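Local coordinates for protein branched-chain-amino-acid aminotransferase (Pseudomonas sp. UW4, PDB 6JIF) that catalyses the pyridoxal-phosphate-dependent transfer of amino groups between branched-chain amino acids and 2-oxo acids, at residues N99-R102 with M103-S106. Sequence-based numbering, arbitrary orientation.
Sequences NALR and MQRS. With PLP (pyridoxal-5'-phosphate), chain D.
R102 and R105 are three residues apart (i, i+3) on helix 96-109, part of the small domain of this class IV (fold type IV) aminotransferase. Four successive backbone bonds tie the turn, M103 N to N99 O, Q104 N to A100 O, R105 N to L101 O and S106 N to R102 O.

R102 carries the contact outward to the cofactor. Its CB and CG pass beside R105, whose NH2 comes within 3.6 Å of R102 CG. R102 CD lies 4.1 Å from R105 NH2. With CG anti to the backbone N (chi1 -172°), the chain leaves the helix and bends at chi3. R102 NE is 5.5 Å from R105 NH2, and the charged atoms of the two arginines are not in contact. Beyond NE, the R102 guanidinium presents its edge to the phosphate of PLP, with the phosphorus in its plane. R102 NH1 makes the shorter bond, 2.7 Å to PLP O2P; R102 NH2 adds a weak one to PLP O2P, at 132°. E79 forms a salt bridge with R102 NH2, and P265 O accepts a bond from R102 NH1, which should fix the rotation of the group. A leucine in place of R102 would probably leave O2P without these two donors and E79 without its charged mate.

The R105 guanidinium lays one face over R102 CA, its plane turned 76° from that of R102. On another side of the helix, Q104 runs back along the preceding turn. Q104 OE1 meets L101 CD2 at 3.6 Å, while Q104 NE2 bonds to V115 O and T117 OG1. S106 OG hydrogen-bonds to K204 N, and S106 CB lies 3.8 Å from R102 O.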
loop_
_atom_site.group_PDB
_atom_site.type_symbol
_atom_site.label_atom_id
_atom_site.label_comp_id
_atom_site.label_asym_id
_atom_site.label_seq_id
_atom_site.Cartn_x
_atom_site.Cartn_y
_atom_site.Cartn_z
ATOM N N ASN B 99 5.143 1.677 20.499
ATOM C CA ASN B 99 4.568 2.245 19.297
ATOM C C ASN B 99 5.528 3.218 18.643
ATOM O O ASN B 99 5.659 3.240 17.418
ATOM C CB ASN B 99 3.283 2.983 19.634
ATOM C CG ASN B 99 2.261 2.033 20.171
ATOM O OD1 ASN B 99 2.168 1.867 21.385
ATOM N ND2 ASN B 99 1.572 1.319 19.286
ATOM N N ALA B 100 6.162 4.065 19.450
ATOM C CA ALA B 100 7.124 5.023 18.895
ATOM C C ALA B 100 8.234 4.304 18.146
ATOM O O ALA B 100 8.586 4.697 17.033
ATOM C CB ALA B 100 7.739 5.907 19.977
ATOM N N LEU B 101 8.785 3.242 18.737
ATOM C CA LEU B 101 9.882 2.520 18.087
ATOM C C LEU B 101 9.417 1.914 16.763
ATOM O O LEU B 101 10.089 2.005 15.722
ATOM C CB LEU B 101 10.425 1.421 19.021
ATOM C CG LEU B 101 11.214 1.956 20.236
ATOM C CD1 LEU B 101 11.340 0.946 21.435
ATOM C CD2 LEU B 101 12.621 2.467 19.837
ATOM N N ARG B 102 8.247 1.276 16.789
ATOM C CA ARG B 102 7.775 0.650 15.570
ATOM C C ARG B 102 7.486 1.685 14.502
ATOM O O ARG B 102 7.732 1.446 13.318
ATOM C CB ARG B 102 6.532 -0.215 15.820
ATOM C CG ARG B 102 6.175 -1.015 14.546
ATOM C CD ARG B 102 5.118 -2.130 14.931
ATOM N NE ARG B 102 3.885 -1.486 15.429
ATOM C CZ ARG B 102 2.907 -2.121 16.076
ATOM N NH1 ARG B 102 3.046 -3.401 16.317
ATOM N NH2 ARG B 102 1.801 -1.470 16.454
ATOM N N MET B 103 6.926 2.826 14.883
ATOM C CA MET B 103 6.640 3.799 13.854
ATOM C C MET B 103 7.929 4.374 13.287
ATOM O O MET B 103 7.969 4.730 12.114
ATOM C CB MET B 103 5.729 4.903 14.386
ATOM C CG MET B 103 4.882 5.531 13.263
ATOM S SD MET B 103 3.732 6.824 13.802
ATOM C CE MET B 103 4.984 8.087 14.102
ATOM N N GLN B 104 8.970 4.510 14.111
ATOM C CA GLN B 104 10.259 4.922 13.553
ATOM C C GLN B 104 10.706 3.944 12.472
ATOM O O GLN B 104 11.186 4.356 11.406
ATOM C CB GLN B 104 11.295 5.058 14.671
ATOM C CG GLN B 104 10.964 6.198 15.654
ATOM C CD GLN B 104 11.527 6.052 17.051
ATOM O OE1 GLN B 104 12.310 5.124 17.359
ATOM N NE2 GLN B 104 11.147 6.988 17.919
ATOM N N ARG B 105 10.500 2.638 12.704
ATOM C CA ARG B 105 10.924 1.696 11.682
ATOM C C ARG B 105 10.007 1.773 10.449
ATOM O O ARG B 105 10.495 1.649 9.325
ATOM C CB ARG B 105 10.989 0.291 12.284
ATOM C CG ARG B 105 11.772 0.267 13.623
ATOM C CD ARG B 105 12.135 -1.154 14.040
ATOM N NE ARG B 105 10.948 -2.015 14.085
ATOM C CZ ARG B 105 10.246 -2.237 15.205
ATOM N NH1 ARG B 105 10.626 -1.675 16.351
ATOM N NH2 ARG B 105 9.162 -2.994 15.183
ATOM N N SER B 106 8.675 1.960 10.626
ATOM C CA SER B 106 7.800 2.036 9.437
ATOM C C SER B 106 8.109 3.296 8.602
ATOM O O SER B 106 8.175 3.272 7.355
ATOM C CB SER B 106 6.325 2.056 9.859
ATOM O OG SER B 106 6.032 0.937 10.712
HETATM N N1 PLP D . -0.504 -8.328 12.735
HETATM C C2 PLP D . -0.708 -7.385 11.774
HETATM C C2A PLP D . -0.639 -7.844 10.352
HETATM C C3 PLP D . -0.909 -6.048 12.119
HETATM O O3 PLP D . -1.057 -5.107 11.133
HETATM C C4 PLP D . -0.952 -5.675 13.488
HETATM C C4A PLP D . -0.967 -4.217 13.909
HETATM C C5 PLP D . -0.758 -6.697 14.437
HETATM C C6 PLP D . -0.524 -7.979 14.038
HETATM C C5A PLP D . -0.843 -6.503 15.919
HETATM O O4P PLP D . 0.013 -5.512 16.344
HETATM P P PLP D . -0.236 -4.856 17.776
HETATM O O1P PLP D . -0.279 -5.935 18.831
HETATM O O2P PLP D . 1.019 -3.984 17.940
HETATM O O3P PLP D . -1.542 -4.068 17.813
#